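Local coordinates for protein cellulase IBT99 (Metagenomes, PDB 6WBT) that probably hydrolyses 6-phospho-alpha-glucosides with the NAD and manganese chemistry of family 4 glycosyl hydrolases, and here binds NAD, manganese and glucose 6-phosphate, at residues N200-F205 and Q268-P273; D26-I31 and A61-L66; Y159-K164 and A399-S404. All blocks are in the same frame, centred on the assembly; numbering follows the deposited sequence.

How the interactions relate
From the N terminus, interaction 2 closes first: 61-66 returns to 26-31 and joins two loops at the outer part of the Rossmann-type sheet, after helices 17-25 and 43-60. The chain then reaches helix 151-161, whose end waits for a partner more than 230 residues later. Within that long excursion, interaction 1 opens and closes, bringing 268-273 against 200-205, whose His201 binds the manganese. Interaction 3 closes last, when 399-404 meets 159-164 and ties the C-terminal region to the Rossmann part. No loops cross. Interactions 1 and 2 lie on opposite sides of the chain's centre, their own centres about 38 Å apart.

Interaction 1: residues N200-F205 and Q268-P273. With MN (manganese (II) ion), chain E; G6P (6-O-phosphono-alpha-D-glucopyranose), chain F.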
loop_
_atom_site.group_PDB
_atom_site.type_symbol
_atom_site.label_atom_id
_atom_site.label_comp_id
_atom_site.label_asym_id
_atom_site.label_seq_id
_atom_site.Cartn_x
_atom_site.Cartn_y
_atom_site.Cartn_z
ATOM N N ASN A 200 -0.478 -21.599 6.298
ATOM C CA ASN A 200 -0.732 -22.924 6.852
ATOM C C ASN A 200 0.490 -23.812 6.660
ATOM O O ASN A 200 1.004 -23.949 5.545
ATOM C CB ASN A 200 -1.962 -23.550 6.194
ATOM C CG ASN A 200 -2.267 -24.938 6.729
ATOM O OD1 ASN A 200 -2.213 -25.926 5.997
ATOM N ND2 ASN A 200 -2.583 -25.018 8.015
ATOM N N HIS A 201 0.955 -24.409 7.762
ATOM C CA HIS A 201 2.195 -25.186 7.784
ATOM C C HIS A 201 3.378 -24.347 7.307
ATOM O O HIS A 201 4.286 -24.848 6.638
ATOM C CB HIS A 201 2.068 -26.468 6.954
ATOM C CG HIS A 201 0.966 -27.375 7.406
ATOM N ND1 HIS A 201 0.465 -28.387 6.615
ATOM C CD2 HIS A 201 0.271 -27.425 8.568
ATOM C CE1 HIS A 201 -0.493 -29.020 7.270
ATOM N NE2 HIS A 201 -0.630 -28.457 8.456
ATOM N N TYR A 202 3.370 -23.061 7.659
ATOM C CA TYR A 202 4.343 -22.104 7.149
ATOM C C TYR A 202 4.364 -20.860 8.029
ATOM O O TYR A 202 4.442 -19.736 7.523
ATOM C CB TYR A 202 4.008 -21.735 5.703
ATOM C CG TYR A 202 5.197 -21.374 4.842
ATOM C CD1 TYR A 202 6.033 -22.358 4.334
ATOM C CD2 TYR A 202 5.472 -20.049 4.521
ATOM C CE1 TYR A 202 7.115 -22.038 3.544
ATOM C CE2 TYR A 202 6.554 -19.719 3.728
ATOM C CZ TYR A 202 7.372 -20.717 3.243
ATOM O OH TYR A 202 8.451 -20.396 2.453
ATOM N N GLY A 203 4.303 -21.052 9.348
ATOM C CA GLY A 203 4.169 -19.937 10.267
ATOM C C GLY A 203 5.221 -19.884 11.353
ATOM O O GLY A 203 6.186 -20.655 11.340
ATOM N N TRP A 204 5.044 -18.959 12.295
ATOM C CA TRP A 204 5.993 -18.751 13.378
ATOM C C TRP A 204 5.246 -18.327 14.634
ATOM O O TRP A 204 4.241 -17.615 14.567
ATOM C CB TRP A 204 7.041 -17.689 13.016
ATOM C CG TRP A 204 7.774 -17.965 11.739
ATOM C CD1 TRP A 204 7.357 -17.663 10.475
ATOM C CD2 TRP A 204 9.054 -18.593 11.600
ATOM N NE1 TRP A 204 8.296 -18.066 9.558
ATOM C CE2 TRP A 204 9.347 -18.641 10.223
ATOM C CE3 TRP A 204 9.981 -19.122 12.505
ATOM C CZ2 TRP A 204 10.528 -19.192 9.728
ATOM C CZ3 TRP A 204 11.154 -19.670 12.011
ATOM C CH2 TRP A 204 11.416 -19.702 10.635
ATOM N N PHE A 205 5.757 -18.765 15.784
ATOM C CA PHE A 205 5.215 -18.392 17.087
ATOM C C PHE A 205 6.051 -17.244 17.642
ATOM O O PHE A 205 7.178 -17.455 18.104
ATOM C CB PHE A 205 5.220 -19.583 18.043
ATOM C CG PHE A 205 4.300 -20.698 17.632
ATOM C CD1 PHE A 205 3.035 -20.811 18.186
ATOM C CD2 PHE A 205 4.704 -21.640 16.699
ATOM C CE1 PHE A 205 2.189 -21.839 17.814
ATOM C CE2 PHE A 205 3.862 -22.670 16.322
ATOM C CZ PHE A 205 2.602 -22.769 16.882
ATOM N N GLN A 268 10.470 -27.957 8.557
ATOM C CA GLN A 268 11.431 -29.037 8.370
ATOM C C GLN A 268 11.626 -29.374 6.897
ATOM O O GLN A 268 12.725 -29.774 6.492
ATOM C CB GLN A 268 10.956 -30.265 9.146
ATOM C CG GLN A 268 11.847 -31.481 9.054
ATOM C CD GLN A 268 11.128 -32.741 9.492
ATOM O OE1 GLN A 268 11.750 -33.703 9.941
ATOM N NE2 GLN A 268 9.808 -32.742 9.357
ATOM N N TYR A 269 10.585 -29.213 6.080
ATOM C CA TYR A 269 10.648 -29.596 4.676
ATOM C C TYR A 269 11.050 -28.453 3.754
ATOM O O TYR A 269 11.560 -28.713 2.658
ATOM C CB TYR A 269 9.297 -30.159 4.224
ATOM C CG TYR A 269 8.718 -31.181 5.175
ATOM C CD1 TYR A 269 7.618 -30.876 5.965
ATOM C CD2 TYR A 269 9.278 -32.446 5.292
ATOM C CE1 TYR A 269 7.086 -31.805 6.840
ATOM C CE2 TYR A 269 8.755 -33.381 6.165
ATOM C CZ TYR A 269 7.659 -33.056 6.935
ATOM O OH TYR A 269 7.134 -33.984 7.804
ATOM N N TYR A 270 10.832 -27.203 4.161
ATOM C CA TYR A 270 11.204 -26.058 3.338
ATOM C C TYR A 270 12.637 -25.608 3.599
ATOM O O TYR A 270 13.413 -25.419 2.657
ATOM C CB TYR A 270 10.235 -24.897 3.578
ATOM C CG TYR A 270 8.845 -25.138 3.037
ATOM C CD1 TYR A 270 8.540 -24.864 1.709
ATOM C CD2 TYR A 270 7.837 -25.638 3.850
ATOM C CE1 TYR A 270 7.271 -25.082 1.208
ATOM C CE2 TYR A 270 6.566 -25.858 3.357
ATOM C CZ TYR A 270 6.288 -25.580 2.037
ATOM O OH TYR A 270 5.023 -25.797 1.541
ATOM N N LEU A 271 13.001 -25.429 4.869
ATOM C CA LEU A 271 14.349 -24.994 5.207
ATOM C C LEU A 271 15.368 -26.121 5.123
ATOM O O LEU A 271 16.563 -25.845 4.963
ATOM C CB LEU A 271 14.372 -24.386 6.611
ATOM C CG LEU A 271 13.531 -23.123 6.804
ATOM C CD1 LEU A 271 13.612 -22.640 8.242
ATOM C CD2 LEU A 271 13.975 -22.032 5.842
HETATM N N MSE A 272 14.935 -27.373 5.232
HETATM C CA MSE A 272 15.856 -28.502 5.177
HETATM C C MSE A 272 15.364 -29.634 4.271
HETATM O O MSE A 272 15.104 -30.737 4.750
HETATM C CB MSE A 272 16.100 -29.049 6.589
HETATM C CG MSE A 272 16.547 -28.001 7.600
HETATM SE SE MSE A 272 16.288 -28.543 9.457
HETATM C CE MSE A 272 17.815 -29.738 9.655
ATOM N N PRO A 273 15.236 -29.374 2.964
ATOM C CA PRO A 273 14.858 -30.466 2.055
ATOM C C PRO A 273 15.954 -31.503 1.882
ATOM O O PRO A 273 15.648 -32.657 1.557
ATOM C CB PRO A 273 14.552 -29.739 0.739
ATOM C CG PRO A 273 15.376 -28.507 0.803
ATOM C CD PRO A 273 15.373 -28.093 2.248
HETATM MN MN MN E . -2.617 -28.902 9.023
HETATM C C1 G6P F . -1.041 -32.658 11.794
HETATM C C2 G6P F . -1.009 -31.826 10.514
HETATM C C3 G6P F . -1.723 -32.544 9.375
HETATM C C4 G6P F . -1.201 -33.969 9.235
HETATM C C5 G6P F . -1.306 -34.677 10.580
HETATM C C6 G6P F . -0.848 -36.131 10.515
HETATM O O1 G6P F . -2.390 -32.764 12.260
HETATM O O2 G6P F . -1.640 -30.563 10.749
HETATM O O3 G6P F . -1.514 -31.830 8.152
HETATM O O4 G6P F . -1.969 -34.673 8.252
HETATM O O5 G6P F . -0.525 -33.966 11.540
HETATM O O6 G6P F . -0.557 -36.516 9.173
HETATM P P G6P F . -0.382 -38.075 8.811
HETATM O O1P G6P F . 0.771 -38.102 7.838
HETATM O O2P G6P F . -1.717 -38.475 8.231
HETATM O O3P G6P F . -0.079 -38.717 10.145
#
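Tyr270 turns one face of its ring to the edge of Tyr202, the main contact between 268-273 and 200-205. The rings form an edge-to-face (T-shaped) pair, with centroids 4.7 Å apart and planes at 83°. Tyr202 CE1 comes down over the middle of the Tyr270 ring and lies 3.6 Å from Tyr270 CG. The first torsion of Tyr270 (chi1 -70°) sets CG anti to the carbonyl carbon, and the ring reaches toward the strand. A flat aromatic ring suits both places in this buried interface, and at Tyr202 the hydroxyl adds a hydrogen bond to the backbone oxygen of Leu385. With an alanine here instead of Tyr270, the edge of Tyr202 would probably lose the face it packs on, opening a gap beside the residue that follows the metal ligand His201.

That ligand is close by, its carbonyl O 4.1 Å from Tyr270 CE2, but its imidazole turns to the manganese and sugar. His201 NE2 binds manganese at 2.1 Å, and the metal is also held by Cys171 and, at 2.6 Å, by O2 of the glucose 6-phosphate. His201 ND1 bonds to Thr111, which fixes the turn of the ring, and Asn200 OD1 sits above its centre.

Next along the chain, Leu271 CD1 approaches the indole of Trp204 obliquely, 4.4 Å from Trp204 CH2, a looser apolar contact suited to a branched side chain. Leu271 O also bonds to Ser421 of the second subunit, while Met272, a selenomethionine, and Pro273 pack on Leu422 and Pro419 of that same second subunit. The contact thus lies between strand 202-210 and the short, weakly bonded helix 267-270 with the loop that follows, and Gln389 of helix 380-402 touches both tyrosines.

Interaction 2: residues D26-I31 and A61-L66; sequences DQRQKI and APEVVL
Arg28 and Glu63 approach head-on from their two loops and meet in a salt bridge, with Arg28 NE 2.8 Å from Glu63 OE2. The flat groups are not coplanar: guanidinium and carboxylate planes stand 76° apart, and one carboxylate oxygen does the touching. Arg28 gets there with CG anti to the backbone N (chi1 -152°) and a bend at chi3, while Glu63 folds at chi2 to bring its carboxylate round. Across one face of the guanidinium lies the Ala61 methyl, with CB 3.5 Å from Arg28 NH1. Ala61, the first residue past helix 43-60, has a side chain small enough for the guanidinium to lie over its methyl. Nearer the backbone, the aliphatic part of Arg28 passes Val64, whose CG2 is 4.2 Å from Arg28 CD. Val64 in turn packs on Ile33. A type I turn from Ala61 to Val64 carries Glu63 at its third position, on the exposed side where a charge is at home. Both segments are helix-to-strand loops of successive beta-alpha-beta crossovers, leading into the neighbouring parallel strands 33-39 and 66-69. This is the layout of a Rossmann fold, and the bridge links two loops at the N-terminal ends of its strands.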
loop_
_atom_site.group_PDB
_atom_site.type_symbol
_atom_site.label_atom_id
_atom_site.label_comp_id
_atom_site.label_asym_id
_atom_site.label_seq_id
_atom_site.Cartn_x
_atom_site.Cartn_y
_atom_site.Cartn_z
ATOM N N ASP A 26 -18.845 -35.247 23.700
ATOM C CA ASP A 26 -18.424 -34.763 25.010
ATOM C C ASP A 26 -18.887 -33.342 25.292
ATOM O O ASP A 26 -18.781 -32.891 26.436
ATOM C CB ASP A 26 -16.902 -34.838 25.144
ATOM C CG ASP A 26 -16.387 -36.260 25.139
ATOM O OD1 ASP A 26 -17.164 -37.176 25.490
ATOM O OD2 ASP A 26 -15.205 -36.466 24.790
ATOM N N GLN A 27 -19.385 -32.628 24.282
ATOM C CA GLN A 27 -19.918 -31.284 24.468
ATOM C C GLN A 27 -21.420 -31.289 24.221
ATOM O O GLN A 27 -21.947 -30.425 23.514
ATOM C CB GLN A 27 -19.215 -30.291 23.548
ATOM C CG GLN A 27 -17.711 -30.215 23.754
ATOM C CD GLN A 27 -17.339 -29.628 25.101
ATOM O OE1 GLN A 27 -16.480 -30.156 25.805
ATOM N NE2 GLN A 27 -17.984 -28.524 25.463
ATOM N N ARG A 28 -22.116 -32.264 24.812
ATOM C CA ARG A 28 -23.526 -32.463 24.498
ATOM C C ARG A 28 -24.404 -31.377 25.108
ATOM O O ARG A 28 -25.437 -31.023 24.528
ATOM C CB ARG A 28 -23.965 -33.843 24.975
ATOM C CG ARG A 28 -25.113 -34.452 24.193
ATOM C CD ARG A 28 -25.040 -35.975 24.204
ATOM N NE ARG A 28 -25.022 -36.527 25.558
ATOM C CZ ARG A 28 -23.927 -36.950 26.184
ATOM N NH1 ARG A 28 -22.748 -36.889 25.579
ATOM N NH2 ARG A 28 -24.010 -37.434 27.416
ATOM N N GLN A 29 -24.018 -30.839 26.268
ATOM C CA GLN A 29 -24.808 -29.775 26.877
ATOM C C GLN A 29 -24.686 -28.468 26.105
ATOM O O GLN A 29 -25.646 -27.690 26.053
ATOM C CB GLN A 29 -24.388 -29.562 28.332
ATOM C CG GLN A 29 -24.913 -30.609 29.299
ATOM C CD GLN A 29 -24.851 -30.144 30.741
ATOM O OE1 GLN A 29 -25.197 -30.886 31.661
ATOM N NE2 GLN A 29 -24.414 -28.907 30.945
ATOM N N LYS A 30 -23.527 -28.209 25.502
ATOM C CA LYS A 30 -23.312 -26.964 24.776
ATOM C C LYS A 30 -23.752 -27.044 23.321
ATOM O O LYS A 30 -24.139 -26.022 22.742
ATOM C CB LYS A 30 -21.835 -26.563 24.844
ATOM C CG LYS A 30 -21.286 -26.451 26.259
ATOM C CD LYS A 30 -20.908 -25.017 26.607
ATOM C CE LYS A 30 -22.127 -24.111 26.666
ATOM N NZ LYS A 30 -21.753 -22.698 26.950
ATOM N N ILE A 31 -23.704 -28.227 22.717
ATOM C CA ILE A 31 -24.096 -28.424 21.326
ATOM C C ILE A 31 -25.332 -29.313 21.322
ATOM O O ILE A 31 -25.254 -30.504 21.650
ATOM C CB ILE A 31 -22.964 -29.036 20.487
ATOM C CG1 ILE A 31 -21.832 -28.028 20.272
ATOM C CG2 ILE A 31 -23.495 -29.506 19.142
ATOM C CD1 ILE A 31 -20.841 -27.936 21.411
ATOM N N ALA A 61 -23.013 -41.607 24.262
ATOM C CA ALA A 61 -24.331 -40.983 24.282
ATOM C C ALA A 61 -25.287 -41.733 23.363
ATOM O O ALA A 61 -25.368 -41.425 22.168
ATOM C CB ALA A 61 -24.236 -39.515 23.866
ATOM N N PRO A 62 -26.028 -42.718 23.879
ATOM C CA PRO A 62 -26.881 -43.537 23.003
ATOM C C PRO A 62 -28.129 -42.828 22.503
ATOM O O PRO A 62 -28.839 -43.396 21.663
ATOM C CB PRO A 62 -27.246 -44.730 23.893
ATOM C CG PRO A 62 -27.200 -44.177 25.279
ATOM C CD PRO A 62 -26.087 -43.161 25.283
ATOM N N GLU A 63 -28.426 -41.621 22.980
ATOM C CA GLU A 63 -29.631 -40.911 22.574
ATOM C C GLU A 63 -29.445 -40.097 21.299
ATOM O O GLU A 63 -30.397 -39.446 20.855
ATOM C CB GLU A 63 -30.112 -39.991 23.701
ATOM C CG GLU A 63 -29.278 -38.730 23.894
ATOM C CD GLU A 63 -28.021 -38.967 24.710
ATOM O OE1 GLU A 63 -27.667 -40.141 24.946
ATOM O OE2 GLU A 63 -27.389 -37.973 25.122
ATOM N N VAL A 64 -28.258 -40.115 20.704
ATOM C CA VAL A 64 -27.985 -39.358 19.487
ATOM C C VAL A 64 -28.246 -40.258 18.285
ATOM O O VAL A 64 -27.627 -41.319 18.148
ATOM C CB VAL A 64 -26.545 -38.824 19.477
ATOM C CG1 VAL A 64 -26.267 -38.073 18.184
ATOM C CG2 VAL A 64 -26.305 -37.926 20.682
ATOM N N VAL A 65 -29.161 -39.835 17.417
ATOM C CA VAL A 65 -29.497 -40.595 16.217
ATOM C C VAL A 65 -28.444 -40.340 15.146
ATOM O O VAL A 65 -28.034 -39.196 14.913
ATOM C CB VAL A 65 -30.909 -40.222 15.726
ATOM C CG1 VAL A 65 -31.091 -38.710 15.720
ATOM C CG2 VAL A 65 -31.167 -40.800 14.343
ATOM N N LEU A 66 -27.997 -41.410 14.495
ATOM C CA LEU A 66 -26.969 -41.342 13.466
ATOM C C LEU A 66 -27.568 -41.704 12.115
ATOM O O LEU A 66 -28.184 -42.766 11.967
ATOM C CB LEU A 66 -25.805 -42.283 13.788
ATOM C CG LEU A 66 -24.698 -42.371 12.735
ATOM C CD1 LEU A 66 -23.963 -41.046 12.610
ATOM C CD2 LEU A 66 -23.731 -43.496 13.063
#

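Interaction 3: residues Y159-K164 and A399-S404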
loop_
_atom_site.group_PDB
_atom_site.type_symbol
_atom_site.label_atom_id
_atom_site.label_comp_id
_atom_site.label_asym_id
_atom_site.label_seq_id
_atom_site.Cartn_x
_atom_site.Cartn_y
_atom_site.Cartn_z
ATOM N N TYR A 159 -11.631 -18.953 -1.297
ATOM C CA TYR A 159 -11.884 -17.531 -1.082
ATOM C C TYR A 159 -11.947 -16.765 -2.395
ATOM O O TYR A 159 -12.691 -15.785 -2.504
ATOM C CB TYR A 159 -10.811 -16.926 -0.175
ATOM C CG TYR A 159 -10.889 -15.418 -0.086
ATOM C CD1 TYR A 159 -12.011 -14.793 0.442
ATOM C CD2 TYR A 159 -9.843 -14.620 -0.533
ATOM C CE1 TYR A 159 -12.090 -13.416 0.522
ATOM C CE2 TYR A 159 -9.913 -13.241 -0.454
ATOM C CZ TYR A 159 -11.039 -12.645 0.075
ATOM O OH TYR A 159 -11.117 -11.273 0.157
ATOM N N LYS A 160 -11.174 -17.189 -3.397
ATOM C CA LYS A 160 -11.222 -16.533 -4.699
ATOM C C LYS A 160 -12.466 -16.924 -5.485
ATOM O O LYS A 160 -13.066 -16.078 -6.158
ATOM C CB LYS A 160 -9.966 -16.864 -5.508
ATOM C CG LYS A 160 -9.915 -16.169 -6.859
ATOM C CD LYS A 160 -8.498 -16.120 -7.406
ATOM C CE LYS A 160 -8.441 -15.303 -8.690
ATOM N NZ LYS A 160 -7.048 -15.072 -9.169
ATOM N N LEU A 161 -12.864 -18.195 -5.427
ATOM C CA LEU A 161 -13.998 -18.632 -6.234
ATOM C C LEU A 161 -15.320 -18.352 -5.529
ATOM O O LEU A 161 -16.266 -17.848 -6.145
ATOM C CB LEU A 161 -13.853 -20.116 -6.573
ATOM C CG LEU A 161 -12.744 -20.470 -7.566
ATOM C CD1 LEU A 161 -12.568 -21.974 -7.662
ATOM C CD2 LEU A 161 -13.037 -19.878 -8.941
ATOM N N ARG A 162 -15.396 -18.659 -4.233
ATOM C CA ARG A 162 -16.597 -18.478 -3.422
ATOM C C ARG A 162 -16.243 -17.563 -2.255
ATOM O O ARG A 162 -16.055 -18.030 -1.121
ATOM C CB ARG A 162 -17.144 -19.818 -2.931
ATOM C CG ARG A 162 -18.254 -20.401 -3.794
ATOM C CD ARG A 162 -17.778 -20.721 -5.200
ATOM N NE ARG A 162 -18.800 -21.421 -5.972
ATOM C CZ ARG A 162 -18.689 -21.713 -7.263
ATOM N NH1 ARG A 162 -17.600 -21.360 -7.930
ATOM N NH2 ARG A 162 -19.666 -22.355 -7.891
ATOM N N PRO A 163 -16.138 -16.252 -2.494
ATOM C CA PRO A 163 -15.758 -15.344 -1.402
ATOM C C PRO A 163 -16.840 -15.185 -0.347
ATOM O O PRO A 163 -16.521 -14.873 0.806
ATOM C CB PRO A 163 -15.481 -14.018 -2.126
ATOM C CG PRO A 163 -15.378 -14.367 -3.590
ATOM C CD PRO A 163 -16.279 -15.542 -3.775
ATOM N N LYS A 164 -18.106 -15.386 -0.706
ATOM C CA LYS A 164 -19.218 -15.222 0.220
ATOM C C LYS A 164 -19.517 -16.479 1.026
ATOM O O LYS A 164 -20.490 -16.490 1.789
ATOM C CB LYS A 164 -20.479 -14.796 -0.541
ATOM C CG LYS A 164 -20.336 -13.497 -1.319
ATOM C CD LYS A 164 -20.197 -12.302 -0.392
ATOM C CE LYS A 164 -20.239 -10.999 -1.173
ATOM N NZ LYS A 164 -21.505 -10.861 -1.945
ATOM N N ALA A 399 -3.872 -21.876 -11.978
ATOM C CA ALA A 399 -3.779 -23.001 -12.902
ATOM C C ALA A 399 -5.056 -23.831 -12.907
ATOM O O ALA A 399 -5.418 -24.404 -13.941
ATOM C CB ALA A 399 -2.577 -23.875 -12.544
ATOM N N ALA A 400 -5.750 -23.908 -11.769
ATOM C CA ALA A 400 -7.008 -24.642 -11.706
ATOM C C ALA A 400 -8.158 -23.856 -12.322
ATOM O O ALA A 400 -9.078 -24.455 -12.891
ATOM C CB ALA A 400 -7.336 -24.999 -10.255
ATOM N N ILE A 401 -8.122 -22.528 -12.223
ATOM C CA ILE A 401 -9.203 -21.709 -12.760
ATOM C C ILE A 401 -9.044 -21.527 -14.263
ATOM O O ILE A 401 -9.989 -21.733 -15.033
ATOM C CB ILE A 401 -9.253 -20.352 -12.032
ATOM C CG1 ILE A 401 -9.555 -20.553 -10.546
ATOM C CG2 ILE A 401 -10.284 -19.436 -12.679
ATOM C CD1 ILE A 401 -9.506 -19.274 -9.738
ATOM N N GLU A 402 -7.848 -21.143 -14.702
ATOM C CA GLU A 402 -7.589 -20.830 -16.099
ATOM C C GLU A 402 -7.181 -22.045 -16.921
ATOM O O GLU A 402 -6.987 -21.912 -18.134
ATOM C CB GLU A 402 -6.503 -19.753 -16.192
ATOM C CG GLU A 402 -6.831 -18.497 -15.402
ATOM C CD GLU A 402 -5.602 -17.678 -15.071
ATOM O OE1 GLU A 402 -4.514 -18.000 -15.592
ATOM O OE2 GLU A 402 -5.723 -16.717 -14.283
ATOM N N HIS A 403 -7.048 -23.217 -16.293
ATOM C CA HIS A 403 -6.677 -24.454 -16.985
ATOM C C HIS A 403 -5.362 -24.294 -17.742
ATOM O O HIS A 403 -5.187 -24.824 -18.842
ATOM C CB HIS A 403 -7.793 -24.917 -17.926
ATOM C CG HIS A 403 -9.087 -25.210 -17.233
ATOM N ND1 HIS A 403 -9.453 -26.481 -16.848
ATOM C CD2 HIS A 403 -10.100 -24.395 -16.856
ATOM C CE1 HIS A 403 -10.637 -26.436 -16.264
ATOM N NE2 HIS A 403 -11.051 -25.183 -16.255
ATOM N N SER A 404 -4.427 -23.560 -17.148
ATOM C CA SER A 404 -3.169 -23.213 -17.796
ATOM C C SER A 404 -2.067 -24.149 -17.312
ATOM O O SER A 404 -1.785 -24.215 -16.111
ATOM C CB SER A 404 -2.801 -21.757 -17.515
ATOM O OG SER A 404 -1.530 -21.436 -18.053
#
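Leu161 and Ile401 make the close part of this contact, their side chains lying alongside and pointing opposite ways. The terminal methyls lead: Leu161 CD2 lies 3.7 Å from Ile401 CD1 and 3.9 Å from Ile401 CG1. In Ile401, chi1 of -63° sets CG1 anti to the carbonyl carbon, and with the next torsion extended (chi2 175°) CD1 stretches out as the foremost point of the contact. Branched aliphatic residues suit the place, since each offers methyl groups to the other without a polar atom to satisfy. On its inner side Leu161 also packs on Val128 of helix 114-136, and the carbonyl of Ala400 takes a hydrogen bond from Tyr125 of the same helix, so this third helix meets both segments.

Toward solvent the packing thins. Lys160 runs out fully extended and crosses Ile401 with its hydrocarbon part, CD standing 4.0 Å from Ile401 CD1. A lysine fits such an edge, covering an apolar neighbour with methylenes while its charged end can stay in solvent. Glu402 lies beyond, but Lys160 NZ and Glu402 OE2 are 5.5 Å apart, too far for a salt bridge, and their attraction is likely to be weak.

Both segments come at the ends of helices: the chain leaves helical shape at Arg162, which pairs with Asp132, and at His403, whose phi is positive, before Ser404, at the N-cap of helix 405-414, makes a weak hydrogen bond to Lys407 N. The arrangement is helix-to-helix surface packing between the Rossmann-type part and the C-terminal family region, joining helix 151-161, a crossover helix of the Rossmann-type sheet, to helix 380-402.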